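Local coordinates for protein nitrite oxidoreductase subunit A (Kuenenia stuttgartiensis, PDB 7B04) that carries a molybdenum atom, two copies of the ligand MD1 and an iron/sulfur cluster, as a member of the molybdopterin oxidoreductase family, at residues R351-L360 with I845-Y856; Y532-R540 with D1062-L1070. All coordinates share one frame; numbering follows the deposited sequence.

Interactions 1 and 2 are neighbours, with centres about 12 Å apart, and both are buried. Each pairs a segment that enters a helix and reaches one MD1 molecule with a distant, largely irregular part of the chain; the segments that bind the guanine end of MD1 are packed against it mainly through neighbouring residues. The chemistry differs. Interaction 1 mixes one salt bridge with van der Waals packing round a histidine and along the first turns of the helix, and includes some partly exposed residues; interaction 2 rests on aromatic, proline and methionine packing, plus one histidine–threonine pair of doubtful modelled distance. They touch directly, since residues 845-856 lie against helix 535-541 and Glu852 meets Trp1063.

Interaction 1 of 2, residues R351-L360 with I845-Y856; sequences RNNTDTALFL and IVHREGPEATPY. With MD1 (phosphoric acid 4-(2-amino-4-oxo-3,4,5,6,-tetrahydro-pteridin-6-yl)-2-hydroxy-3,4-dimercapto-but-3-en-yl ester guanylate ester), chain C.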
loop_
_atom_site.group_PDB
_atom_site.type_symbol
_atom_site.label_atom_id
_atom_site.label_comp_id
_atom_site.label_asym_id
_atom_site.label_seq_id
_atom_site.Cartn_x
_atom_site.Cartn_y
_atom_site.Cartn_z
ATOM N N ARG B 351 -19.738 -10.161 15.126
ATOM C CA ARG B 351 -19.077 -11.450 15.019
ATOM C C ARG B 351 -18.970 -11.833 13.551
ATOM O O ARG B 351 -19.875 -11.563 12.757
ATOM C CB ARG B 351 -19.853 -12.514 15.801
ATOM C CG ARG B 351 -19.203 -13.889 15.827
ATOM C CD ARG B 351 -19.865 -14.789 16.865
ATOM N NE ARG B 351 -21.257 -15.090 16.542
ATOM C CZ ARG B 351 -21.652 -16.135 15.820
ATOM N NH1 ARG B 351 -22.941 -16.329 15.580
ATOM N NH2 ARG B 351 -20.755 -16.983 15.334
ATOM N N ASN B 352 -17.860 -12.466 13.191
ATOM C CA ASN B 352 -17.605 -12.766 11.791
ATOM C C ASN B 352 -18.552 -13.847 11.281
ATOM O O ASN B 352 -18.967 -14.743 12.024
ATOM C CB ASN B 352 -16.148 -13.179 11.597
ATOM C CG ASN B 352 -15.187 -12.321 12.400
ATOM O OD1 ASN B 352 -15.255 -12.278 13.629
ATOM N ND2 ASN B 352 -14.289 -11.629 11.708
ATOM N N ASN B 353 -18.884 -13.748 9.990
ATOM C CA ASN B 353 -19.755 -14.695 9.297
ATOM C C ASN B 353 -21.185 -14.647 9.826
ATOM O O ASN B 353 -21.876 -15.671 9.866
ATOM C CB ASN B 353 -19.197 -16.123 9.371
ATOM C CG ASN B 353 -19.689 -17.007 8.242
ATOM O OD1 ASN B 353 -20.530 -16.605 7.439
ATOM N ND2 ASN B 353 -19.163 -18.223 8.178
ATOM N N THR B 354 -21.638 -13.459 10.265
ATOM C CA THR B 354 -22.984 -13.318 10.812
ATOM C C THR B 354 -23.730 -12.077 10.315
ATOM O O THR B 354 -24.690 -11.652 10.969
ATOM C CB THR B 354 -22.970 -13.272 12.351
ATOM O OG1 THR B 354 -22.360 -12.054 12.795
ATOM C CG2 THR B 354 -22.222 -14.460 12.934
ATOM N N ASP B 355 -23.330 -11.471 9.191
ATOM C CA ASP B 355 -23.965 -10.215 8.797
ATOM C C ASP B 355 -25.381 -10.408 8.272
ATOM O O ASP B 355 -26.170 -9.457 8.302
ATOM C CB ASP B 355 -23.149 -9.489 7.723
ATOM C CG ASP B 355 -21.896 -8.843 8.273
ATOM O OD1 ASP B 355 -21.426 -7.856 7.671
ATOM O OD2 ASP B 355 -21.370 -9.334 9.297
ATOM N N THR B 356 -25.719 -11.601 7.773
ATOM C CA THR B 356 -27.079 -11.822 7.289
ATOM C C THR B 356 -28.089 -11.564 8.394
ATOM O O THR B 356 -29.120 -10.922 8.166
ATOM C CB THR B 356 -27.239 -13.244 6.746
ATOM O OG1 THR B 356 -26.297 -13.469 5.691
ATOM C CG2 THR B 356 -28.652 -13.446 6.208
ATOM N N ALA B 357 -27.798 -12.041 9.606
ATOM C CA ALA B 357 -28.712 -11.833 10.721
ATOM C C ALA B 357 -28.884 -10.351 11.030
ATOM O O ALA B 357 -30.003 -9.891 11.281
ATOM C CB ALA B 357 -28.209 -12.585 11.952
ATOM N N LEU B 358 -27.791 -9.581 10.984
ATOM C CA LEU B 358 -27.860 -8.165 11.334
ATOM C C LEU B 358 -28.831 -7.418 10.429
ATOM O O LEU B 358 -29.691 -6.670 10.905
ATOM C CB LEU B 358 -26.468 -7.539 11.258
ATOM C CG LEU B 358 -26.399 -6.034 11.523
ATOM C CD1 LEU B 358 -26.807 -5.717 12.954
ATOM C CD2 LEU B 358 -25.012 -5.489 11.222
ATOM N N PHE B 359 -28.712 -7.614 9.116
ATOM C CA PHE B 359 -29.592 -6.924 8.183
ATOM C C PHE B 359 -30.996 -7.515 8.170
ATOM O O PHE B 359 -31.942 -6.820 7.784
ATOM C CB PHE B 359 -28.986 -6.935 6.781
ATOM C CG PHE B 359 -27.814 -6.011 6.630
ATOM C CD1 PHE B 359 -28.005 -4.680 6.300
ATOM C CD2 PHE B 359 -26.523 -6.468 6.840
ATOM C CE1 PHE B 359 -26.929 -3.823 6.168
ATOM C CE2 PHE B 359 -25.444 -5.615 6.710
ATOM C CZ PHE B 359 -25.646 -4.292 6.373
ATOM N N LEU B 360 -31.151 -8.781 8.569
ATOM C CA LEU B 360 -32.490 -9.318 8.779
ATOM C C LEU B 360 -33.157 -8.651 9.973
ATOM O O LEU B 360 -34.354 -8.344 9.932
ATOM C CB LEU B 360 -32.430 -10.834 8.976
ATOM C CG LEU B 360 -32.146 -11.698 7.746
ATOM C CD1 LEU B 360 -31.899 -13.144 8.149
ATOM C CD2 LEU B 360 -33.287 -11.605 6.750
ATOM N N ILE B 845 -34.155 -15.504 2.588
ATOM C CA ILE B 845 -32.898 -14.911 3.035
ATOM C C ILE B 845 -32.779 -15.222 4.525
ATOM O O ILE B 845 -33.392 -14.562 5.365
ATOM C CB ILE B 845 -32.837 -13.408 2.754
ATOM C CG1 ILE B 845 -32.876 -13.156 1.245
ATOM C CG2 ILE B 845 -31.578 -12.804 3.356
ATOM C CD1 ILE B 845 -33.078 -11.707 0.869
ATOM N N VAL B 846 -31.995 -16.244 4.850
ATOM C CA VAL B 846 -31.862 -16.743 6.210
ATOM C C VAL B 846 -30.402 -16.638 6.626
ATOM O O VAL B 846 -29.496 -16.634 5.785
ATOM C CB VAL B 846 -32.374 -18.199 6.319
ATOM C CG1 VAL B 846 -31.458 -19.152 5.560
ATOM C CG2 VAL B 846 -32.534 -18.626 7.775
ATOM N N HIS B 847 -30.173 -16.541 7.933
ATOM C CA HIS B 847 -28.823 -16.582 8.475
ATOM C C HIS B 847 -28.399 -18.029 8.677
ATOM O O HIS B 847 -29.160 -18.838 9.218
ATOM C CB HIS B 847 -28.730 -15.823 9.797
ATOM C CG HIS B 847 -27.393 -15.941 10.458
ATOM N ND1 HIS B 847 -27.079 -16.966 11.324
ATOM C CD2 HIS B 847 -26.281 -15.176 10.361
ATOM C CE1 HIS B 847 -25.834 -16.820 11.742
ATOM N NE2 HIS B 847 -25.328 -15.741 11.173
ATOM N N ARG B 848 -27.187 -18.351 8.238
ATOM C CA ARG B 848 -26.632 -19.684 8.402
ATOM C C ARG B 848 -25.200 -19.573 8.901
ATOM O O ARG B 848 -24.456 -18.682 8.482
ATOM C CB ARG B 848 -26.666 -20.474 7.085
ATOM C CG ARG B 848 -28.063 -20.763 6.567
ATOM C CD ARG B 848 -28.018 -21.638 5.325
ATOM N NE ARG B 848 -27.531 -22.981 5.625
ATOM C CZ ARG B 848 -27.364 -23.936 4.716
ATOM N NH1 ARG B 848 -26.918 -25.129 5.082
ATOM N NH2 ARG B 848 -27.643 -23.699 3.442
ATOM N N GLU B 849 -24.822 -20.486 9.790
ATOM C CA GLU B 849 -23.464 -20.527 10.302
ATOM C C GLU B 849 -22.545 -21.159 9.265
ATOM O O GLU B 849 -22.981 -21.902 8.385
ATOM C CB GLU B 849 -23.394 -21.312 11.613
ATOM C CG GLU B 849 -24.170 -20.693 12.769
ATOM C CD GLU B 849 -23.582 -19.374 13.240
ATOM O OE1 GLU B 849 -22.354 -19.183 13.119
ATOM O OE2 GLU B 849 -24.350 -18.525 13.740
ATOM N N GLY B 850 -21.269 -20.805 9.333
ATOM C CA GLY B 850 -20.311 -21.327 8.392
ATOM C C GLY B 850 -20.026 -22.801 8.594
ATOM O O GLY B 850 -20.127 -23.333 9.705
ATOM N N PRO B 851 -19.665 -23.494 7.510
ATOM C CA PRO B 851 -19.273 -24.905 7.638
ATOM C C PRO B 851 -18.004 -25.096 8.442
ATOM O O PRO B 851 -17.747 -26.211 8.908
ATOM C CB PRO B 851 -19.081 -25.357 6.181
ATOM C CG PRO B 851 -19.826 -24.354 5.369
ATOM C CD PRO B 851 -19.709 -23.061 6.108
ATOM N N GLU B 852 -17.173 -24.068 8.568
ATOM C CA GLU B 852 -16.050 -24.132 9.496
ATOM C C GLU B 852 -15.877 -22.895 10.370
ATOM O O GLU B 852 -15.421 -23.041 11.506
ATOM C CB GLU B 852 -14.749 -24.382 8.721
ATOM C CG GLU B 852 -13.539 -24.621 9.586
ATOM C CD GLU B 852 -12.386 -25.201 8.803
ATOM O OE1 GLU B 852 -12.560 -25.440 7.592
ATOM O OE2 GLU B 852 -11.308 -25.419 9.393
ATOM N N ALA B 853 -16.309 -21.711 9.935
ATOM C CA ALA B 853 -16.016 -20.447 10.622
ATOM C C ALA B 853 -17.133 -20.048 11.592
ATOM O O ALA B 853 -17.756 -18.994 11.467
ATOM C CB ALA B 853 -15.757 -19.345 9.602
ATOM N N THR B 854 -17.387 -20.917 12.568
ATOM C CA THR B 854 -18.419 -20.653 13.561
ATOM C C THR B 854 -18.093 -21.429 14.826
ATOM O O THR B 854 -17.461 -22.488 14.750
ATOM C CB THR B 854 -19.805 -21.052 13.035
ATOM O OG1 THR B 854 -20.802 -20.727 14.010
ATOM C CG2 THR B 854 -19.860 -22.542 12.740
ATOM N N PRO B 855 -18.475 -20.919 16.003
ATOM C CA PRO B 855 -18.321 -21.718 17.227
ATOM C C PRO B 855 -19.379 -22.797 17.392
ATOM O O PRO B 855 -19.175 -23.722 18.191
ATOM C CB PRO B 855 -18.437 -20.670 18.350
ATOM C CG PRO B 855 -18.247 -19.339 17.670
ATOM C CD PRO B 855 -18.818 -19.521 16.302
ATOM N N TYR B 856 -20.498 -22.699 16.682
ATOM C CA TYR B 856 -21.645 -23.588 16.789
ATOM C C TYR B 856 -21.639 -24.609 15.646
ATOM O O TYR B 856 -20.651 -24.747 14.914
ATOM C CB TYR B 856 -22.933 -22.768 16.864
ATOM C CG TYR B 856 -22.843 -21.664 17.895
ATOM C CD1 TYR B 856 -22.550 -20.361 17.519
ATOM C CD2 TYR B 856 -23.011 -21.932 19.251
ATOM C CE1 TYR B 856 -22.453 -19.351 18.457
ATOM C CE2 TYR B 856 -22.913 -20.927 20.197
ATOM C CZ TYR B 856 -22.633 -19.637 19.791
ATOM O OH TYR B 856 -22.530 -18.620 20.714
HETATM P PB MD1 C . -11.791 -5.958 0.478
HETATM O O3B MD1 C . -11.506 -7.365 1.286
HETATM O O1B MD1 C . -11.684 -4.795 1.435
HETATM O O2B MD1 C . -13.178 -5.995 -0.116
HETATM O O3A MD1 C . -10.668 -5.803 -0.722
HETATM C C10 MD1 C . -10.682 -6.665 -1.827
HETATM C C11 MD1 C . -10.209 -5.880 -3.084
HETATM O O11 MD1 C . -9.110 -4.842 -2.547
HETATM C C12 MD1 C . -9.845 -6.742 -4.045
HETATM S S12 MD1 C . -10.796 -8.277 -4.245
HETATM C C13 MD1 C . -8.702 -6.564 -5.078
HETATM S S13 MD1 C . -8.482 -7.922 -6.263
HETATM C C14 MD1 C . -7.774 -5.469 -5.149
HETATM N N15 MD1 C . -6.908 -5.601 -3.805
HETATM C C16 MD1 C . -6.172 -4.441 -3.509
HETATM C C15 MD1 C . -4.788 -4.494 -2.966
HETATM O O14 MD1 C . -4.261 -5.538 -2.774
HETATM N N17 MD1 C . -4.076 -3.221 -2.670
HETATM C C17 MD1 C . -4.769 -1.862 -2.921
HETATM N N16 MD1 C . -4.065 -0.627 -2.631
HETATM N N18 MD1 C . -6.175 -1.807 -3.471
HETATM C C20 MD1 C . -6.879 -3.029 -3.766
HETATM N N8 MD1 C . -8.191 -3.034 -4.275
HETATM C C7 MD1 C . -8.352 -4.112 -5.453
HETATM P PA MD1 C . -10.975 -7.460 2.844
HETATM O O1A MD1 C . -10.424 -8.846 3.069
HETATM O O2A MD1 C . -9.888 -6.432 3.046
HETATM O "O5'" MD1 C . -12.189 -7.188 3.925
HETATM C "C5'" MD1 C . -12.515 -5.874 4.267
HETATM C "C4'" MD1 C . -12.930 -5.769 5.777
HETATM O "O4'" MD1 C . -14.067 -6.773 6.144
HETATM C "C1'" MD1 C . -13.587 -7.357 7.502
HETATM N N9 MD1 C . -14.216 -8.671 7.796
HETATM C C4 MD1 C . -15.516 -8.734 8.067
HETATM N N3 MD1 C . -16.571 -7.683 8.140
HETATM C C2 MD1 C . -17.948 -8.050 8.464
HETATM N N2 MD1 C . -18.975 -7.026 8.535
HETATM N N1 MD1 C . -18.287 -9.430 8.713
HETATM C C6 MD1 C . -17.269 -10.433 8.641
HETATM O O6 MD1 C . -17.540 -11.567 8.842
HETATM C C5 MD1 C . -15.826 -10.038 8.302
HETATM N N7 MD1 C . -14.713 -10.755 8.172
HETATM C C8 MD1 C . -13.705 -9.916 7.859
HETATM C "C2'" MD1 C . -12.337 -7.475 7.303
HETATM O "O2'" MD1 C . -11.622 -7.603 8.565
HETATM C "C3'" MD1 C . -11.941 -6.055 6.538
HETATM O "O3'" MD1 C . -11.771 -4.993 7.520
#
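The Arg351 guanidinium lies between two side chains: Tyr856 CE1 sits over one face, offset toward the rim, and Thr354 CG2, from its own segment, over the centre of the other. At the edge comes Glu849, whose carboxylate is turned only 16° from the guanidinium plane. Arg351 NH1 donates to Glu849 OE2 over 3.2 Å in a nearly straight salt bridge (165°), meeting the oxygen on its syn side, while Arg351 NE is bound to the carbonyl of Met500. Cover on both faces, with bonds from NH1 and NE, would hold the flat group against rotation.

The His847 ring is likewise approached at its edge, with NE2 3.4 Å from Thr354 CA. Extended away from its backbone N (chi1 175°), the ring lies alongside Thr354, and its CD2 is 3.6 Å from Ala357 CB. Further along, Leu360 CD2 meets Ile845 CG2 at 4.0 Å. Asn353 lays its ND2 against Gly850 CA, at 3.3 Å.

The opposite side of residues 351-360 reads the guanine of MD1. Asn353 N donates to MD1 O6 (2.8 Å), and the Asp355 carboxylate accepts from the base, with MD1 N2 2.7 Å from OD1 and MD1 N1 3.1 Å from OD2.

Around this contact, helix 355-368 begins just after Thr354. Helix 494-501 packs on Ala357, and Met538 of helix 535-541 touches Thr356. Tyr912 of strand 911-914 lies against Arg351, and the short, weakly bonded strand at about 847-848 runs antiparallel to strand 860-862 at the edge of a small sheet.

Interaction 2 of 2, residues Y532-R540 with D1062-L1070; sequences YFHATLMNR and DWSMPMHQL. With MD1 (phosphoric acid 4-(2-amino-4-oxo-3,4,5,6,-tetrahydro-pteridin-6-yl)-2-hydroxy-3,4-dimercapto-but-3-en-yl ester guanylate ester), chain C.
Phe533 and Met1065 face each other with CA atoms 7.2 Å apart, where a type I turn from Tyr532 to Ala535 leads into helix 535-541 and the irregular segment 1062-1070 passes alongside. The Phe533 ring is the centre of the packing. Met1065 CG lies over one face, 3.9 Å from the ring centroid and 26° off its normal, a CH-pi contact, while Met1065 SD, 4.5 Å from the same centroid, approaches obliquely. A bend at chi2 (71°) brings Met1065 SD and CE back alongside the Phe533 ring. Trp1063 CB stands at the ring edge, and Pro1066 CD is 3.9 Å from Phe533 CZ.

In the first turn of the helix, Met1067 CE reaches Thr536 CG2 at 4.2 Å. His1068 NE2 points at Thr536 OG1 as a probable donor, though the modelled separation is implausibly short; His1068 ND1 is bound to the backbone N of Asn1095, which agrees with that direction.

At the start of the turn, the Tyr532 side chain sets off away from residues 1062-1070, and its OH donates to MD1 N7 over 2.9 Å, with N7 in the plane of the tyrosine ring. The Met-aromatic pair Met1065–Phe533 thus packs the approach to a helix whose leading turn, through Tyr532, lines the MD1 pocket.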
loop_
_atom_site.group_PDB
_atom_site.type_symbol
_atom_site.label_atom_id
_atom_site.label_comp_id
_atom_site.label_asym_id
_atom_site.label_seq_id
_atom_site.Cartn_x
_atom_site.Cartn_y
_atom_site.Cartn_z
ATOM N N TYR B 532 -16.628 -15.577 2.841
ATOM C CA TYR B 532 -17.217 -16.576 3.720
ATOM C C TYR B 532 -18.240 -17.394 2.942
ATOM O O TYR B 532 -18.786 -16.943 1.930
ATOM C CB TYR B 532 -17.870 -15.932 4.949
ATOM C CG TYR B 532 -16.882 -15.320 5.915
ATOM C CD1 TYR B 532 -16.160 -16.114 6.798
ATOM C CD2 TYR B 532 -16.672 -13.950 5.944
ATOM C CE1 TYR B 532 -15.256 -15.556 7.682
ATOM C CE2 TYR B 532 -15.771 -13.385 6.824
ATOM C CZ TYR B 532 -15.066 -14.190 7.690
ATOM O OH TYR B 532 -14.170 -13.620 8.564
ATOM N N PHE B 533 -18.496 -18.609 3.441
ATOM C CA PHE B 533 -19.278 -19.595 2.697
ATOM C C PHE B 533 -20.645 -19.052 2.311
ATOM O O PHE B 533 -21.074 -19.177 1.158
ATOM C CB PHE B 533 -19.420 -20.873 3.519
ATOM C CG PHE B 533 -20.069 -22.002 2.779
ATOM C CD1 PHE B 533 -19.327 -22.809 1.934
ATOM C CD2 PHE B 533 -21.422 -22.260 2.929
ATOM C CE1 PHE B 533 -19.922 -23.855 1.254
ATOM C CE2 PHE B 533 -22.022 -23.303 2.251
ATOM C CZ PHE B 533 -21.272 -24.101 1.412
ATOM N N HIS B 534 -21.339 -18.427 3.256
ATOM C CA HIS B 534 -22.713 -17.989 3.027
ATOM C C HIS B 534 -22.762 -16.555 2.539
ATOM O O HIS B 534 -23.687 -15.794 2.848
ATOM C CB HIS B 534 -23.531 -18.175 4.304
ATOM C CG HIS B 534 -23.714 -19.609 4.684
ATOM N ND1 HIS B 534 -24.540 -20.464 3.986
ATOM C CD2 HIS B 534 -23.160 -20.346 5.675
ATOM C CE1 HIS B 534 -24.492 -21.664 4.536
ATOM N NE2 HIS B 534 -23.662 -21.619 5.563
ATOM N N ALA B 535 -21.727 -16.154 1.794
ATOM C CA ALA B 535 -21.732 -14.838 1.154
ATOM C C ALA B 535 -22.974 -14.650 0.285
ATOM O O ALA B 535 -23.553 -13.554 0.239
ATOM C CB ALA B 535 -20.449 -14.651 0.329
ATOM N N THR B 536 -23.405 -15.717 -0.388
ATOM C CA THR B 536 -24.606 -15.666 -1.220
ATOM C C THR B 536 -25.803 -15.145 -0.444
ATOM O O THR B 536 -26.532 -14.264 -0.919
ATOM C CB THR B 536 -24.921 -17.068 -1.765
ATOM O OG1 THR B 536 -23.784 -17.591 -2.455
ATOM C CG2 THR B 536 -26.101 -17.017 -2.736
ATOM N N LEU B 537 -26.002 -15.665 0.759
ATOM C CA LEU B 537 -27.074 -15.182 1.618
ATOM C C LEU B 537 -26.809 -13.755 2.070
ATOM O O LEU B 537 -27.727 -12.926 2.123
ATOM C CB LEU B 537 -27.200 -16.092 2.842
ATOM C CG LEU B 537 -27.857 -17.447 2.658
ATOM C CD1 LEU B 537 -27.438 -18.318 3.825
ATOM C CD2 LEU B 537 -29.361 -17.287 2.595
ATOM N N MET B 538 -25.553 -13.459 2.401
ATOM C CA MET B 538 -25.189 -12.127 2.876
ATOM C C MET B 538 -25.467 -11.063 1.819
ATOM O O MET B 538 -26.028 -10.007 2.123
ATOM C CB MET B 538 -23.711 -12.112 3.267
ATOM C CG MET B 538 -23.454 -12.338 4.739
ATOM S SD MET B 538 -21.732 -12.833 4.984
ATOM C CE MET B 538 -21.379 -12.195 6.611
ATOM N N ASN B 539 -25.096 -11.329 0.566
ATOM C CA ASN B 539 -25.322 -10.338 -0.479
ATOM C C ASN B 539 -26.810 -10.137 -0.719
ATOM O O ASN B 539 -27.272 -9.006 -0.912
ATOM C CB ASN B 539 -24.611 -10.756 -1.761
ATOM C CG ASN B 539 -23.127 -10.942 -1.559
ATOM O OD1 ASN B 539 -22.607 -12.034 -1.732
ATOM N ND2 ASN B 539 -22.439 -9.872 -1.181
ATOM N N ARG B 540 -27.578 -11.227 -0.710
ATOM C CA ARG B 540 -29.029 -11.101 -0.749
ATOM C C ARG B 540 -29.526 -10.308 0.450
ATOM O O ARG B 540 -30.448 -9.491 0.331
ATOM C CB ARG B 540 -29.674 -12.485 -0.790
ATOM C CG ARG B 540 -29.408 -13.251 -2.070
ATOM C CD ARG B 540 -29.841 -14.698 -1.932
ATOM N NE ARG B 540 -31.283 -14.811 -1.731
ATOM C CZ ARG B 540 -31.897 -15.924 -1.344
ATOM N NH1 ARG B 540 -31.196 -17.025 -1.114
ATOM N NH2 ARG B 540 -33.213 -15.935 -1.186
ATOM N N ASP B 1062 -10.396 -24.573 0.055
ATOM C CA ASP B 1062 -11.437 -24.360 -0.930
ATOM C C ASP B 1062 -12.740 -24.987 -0.449
ATOM O O ASP B 1062 -12.750 -26.092 0.100
ATOM C CB ASP B 1062 -11.032 -24.973 -2.267
ATOM C CG ASP B 1062 -12.045 -24.711 -3.342
ATOM O OD1 ASP B 1062 -12.256 -23.525 -3.666
ATOM O OD2 ASP B 1062 -12.636 -25.683 -3.854
ATOM N N TRP B 1063 -13.839 -24.271 -0.666
ATOM C CA TRP B 1063 -15.177 -24.729 -0.310
ATOM C C TRP B 1063 -16.037 -24.734 -1.566
ATOM O O TRP B 1063 -16.127 -23.717 -2.261
ATOM C CB TRP B 1063 -15.787 -23.836 0.771
ATOM C CG TRP B 1063 -15.130 -24.002 2.107
ATOM C CD1 TRP B 1063 -14.134 -23.232 2.635
ATOM C CD2 TRP B 1063 -15.423 -25.004 3.086
ATOM N NE1 TRP B 1063 -13.790 -23.695 3.882
ATOM C CE2 TRP B 1063 -14.567 -24.781 4.182
ATOM C CE3 TRP B 1063 -16.328 -26.069 3.141
ATOM C CZ2 TRP B 1063 -14.590 -25.584 5.320
ATOM C CZ3 TRP B 1063 -16.348 -26.864 4.272
ATOM C CH2 TRP B 1063 -15.485 -26.617 5.346
ATOM N N SER B 1064 -16.647 -25.879 -1.866
ATOM C CA SER B 1064 -17.505 -26.029 -3.042
ATOM C C SER B 1064 -18.948 -25.723 -2.653
ATOM O O SER B 1064 -19.634 -26.562 -2.068
ATOM C CB SER B 1064 -17.372 -27.430 -3.625
ATOM O OG SER B 1064 -18.063 -27.529 -4.856
ATOM N N MET B 1065 -19.420 -24.530 -2.995
ATOM C CA MET B 1065 -20.776 -24.121 -2.638
ATOM C C MET B 1065 -21.807 -24.805 -3.525
ATOM O O MET B 1065 -21.728 -24.682 -4.751
ATOM C CB MET B 1065 -20.939 -22.619 -2.772
ATOM C CG MET B 1065 -20.374 -21.850 -1.628
ATOM S SD MET B 1065 -18.587 -21.902 -1.672
ATOM C CE MET B 1065 -18.276 -20.514 -0.617
ATOM N N PRO B 1066 -22.777 -25.523 -2.959
ATOM C CA PRO B 1066 -23.915 -25.967 -3.778
ATOM C C PRO B 1066 -24.709 -24.811 -4.361
ATOM O O PRO B 1066 -25.263 -24.939 -5.460
ATOM C CB PRO B 1066 -24.755 -26.792 -2.791
ATOM C CG PRO B 1066 -23.814 -27.155 -1.683
ATOM C CD PRO B 1066 -22.870 -26.000 -1.571
ATOM N N MET B 1067 -24.780 -23.678 -3.653
ATOM C CA MET B 1067 -25.532 -22.520 -4.125
ATOM C C MET B 1067 -24.893 -21.844 -5.332
ATOM O O MET B 1067 -25.566 -21.067 -6.016
ATOM C CB MET B 1067 -25.688 -21.501 -2.994
ATOM C CG MET B 1067 -26.698 -21.897 -1.932
ATOM S SD MET B 1067 -28.377 -21.999 -2.582
ATOM C CE MET B 1067 -28.710 -20.276 -2.936
ATOM N N HIS B 1068 -23.618 -22.114 -5.608
ATOM C CA HIS B 1068 -22.899 -21.454 -6.690
ATOM C C HIS B 1068 -22.797 -22.318 -7.938
ATOM O O HIS B 1068 -22.118 -21.927 -8.893
ATOM C CB HIS B 1068 -21.492 -21.063 -6.231
ATOM C CG HIS B 1068 -21.468 -20.107 -5.080
ATOM N ND1 HIS B 1068 -20.303 -19.747 -4.436
ATOM C CD2 HIS B 1068 -22.465 -19.437 -4.456
ATOM C CE1 HIS B 1068 -20.584 -18.896 -3.465
ATOM N NE2 HIS B 1068 -21.889 -18.693 -3.454
ATOM N N GLN B 1069 -23.450 -23.476 -7.955
ATOM C CA GLN B 1069 -23.309 -24.457 -9.024
ATOM C C GLN B 1069 -24.669 -24.860 -9.578
ATOM O O GLN B 1069 -24.910 -26.025 -9.906
ATOM C CB GLN B 1069 -22.515 -25.668 -8.542
ATOM C CG GLN B 1069 -21.288 -25.270 -7.729
ATOM C CD GLN B 1069 -20.344 -26.416 -7.455
ATOM O OE1 GLN B 1069 -20.306 -27.392 -8.192
ATOM N NE2 GLN B 1069 -19.576 -26.301 -6.380
ATOM N N LEU B 1070 -25.572 -23.892 -9.712
ATOM C CA LEU B 1070 -26.929 -24.162 -10.163
ATOM C C LEU B 1070 -27.003 -24.256 -11.683
ATOM O O LEU B 1070 -26.221 -23.636 -12.409
ATOM C CB LEU B 1070 -27.882 -23.060 -9.698
ATOM C CG LEU B 1070 -28.001 -22.746 -8.210
ATOM C CD1 LEU B 1070 -29.191 -21.834 -7.969
ATOM C CD2 LEU B 1070 -28.132 -24.022 -7.403
HETATM P PB MD1 C . -11.791 -5.958 0.478
HETATM O O3B MD1 C . -11.506 -7.365 1.286
HETATM O O1B MD1 C . -11.684 -4.795 1.435
HETATM O O2B MD1 C . -13.178 -5.995 -0.116
HETATM O O3A MD1 C . -10.668 -5.803 -0.722
HETATM C C10 MD1 C . -10.682 -6.665 -1.827
HETATM C C11 MD1 C . -10.209 -5.880 -3.084
HETATM O O11 MD1 C . -9.110 -4.842 -2.547
HETATM C C12 MD1 C . -9.845 -6.742 -4.045
HETATM S S12 MD1 C . -10.796 -8.277 -4.245
HETATM C C13 MD1 C . -8.702 -6.564 -5.078
HETATM S S13 MD1 C . -8.482 -7.922 -6.263
HETATM C C14 MD1 C . -7.774 -5.469 -5.149
HETATM N N15 MD1 C . -6.908 -5.601 -3.805
HETATM C C16 MD1 C . -6.172 -4.441 -3.509
HETATM C C15 MD1 C . -4.788 -4.494 -2.966
HETATM O O14 MD1 C . -4.261 -5.538 -2.774
HETATM N N17 MD1 C . -4.076 -3.221 -2.670
HETATM C C17 MD1 C . -4.769 -1.862 -2.921
HETATM N N16 MD1 C . -4.065 -0.627 -2.631
HETATM N N18 MD1 C . -6.175 -1.807 -3.471
HETATM C C20 MD1 C . -6.879 -3.029 -3.766
HETATM N N8 MD1 C . -8.191 -3.034 -4.275
HETATM C C7 MD1 C . -8.352 -4.112 -5.453
HETATM P PA MD1 C . -10.975 -7.460 2.844
HETATM O O1A MD1 C . -10.424 -8.846 3.069
HETATM O O2A MD1 C . -9.888 -6.432 3.046
HETATM O "O5'" MD1 C . -12.189 -7.188 3.925
HETATM C "C5'" MD1 C . -12.515 -5.874 4.267
HETATM C "C4'" MD1 C . -12.930 -5.769 5.777
HETATM O "O4'" MD1 C . -14.067 -6.773 6.144
HETATM C "C1'" MD1 C . -13.587 -7.357 7.502
HETATM N N9 MD1 C . -14.216 -8.671 7.796
HETATM C C4 MD1 C . -15.516 -8.734 8.067
HETATM N N3 MD1 C . -16.571 -7.683 8.140
HETATM C C2 MD1 C . -17.948 -8.050 8.464
HETATM N N2 MD1 C . -18.975 -7.026 8.535
HETATM N N1 MD1 C . -18.287 -9.430 8.713
HETATM C C6 MD1 C . -17.269 -10.433 8.641
HETATM O O6 MD1 C . -17.540 -11.567 8.842
HETATM C C5 MD1 C . -15.826 -10.038 8.302
HETATM N N7 MD1 C . -14.713 -10.755 8.172
HETATM C C8 MD1 C . -13.705 -9.916 7.859
HETATM C "C2'" MD1 C . -12.337 -7.475 7.303
HETATM O "O2'" MD1 C . -11.622 -7.603 8.565
HETATM C "C3'" MD1 C . -11.941 -6.055 6.538
HETATM O "O3'" MD1 C . -11.771 -4.993 7.520
#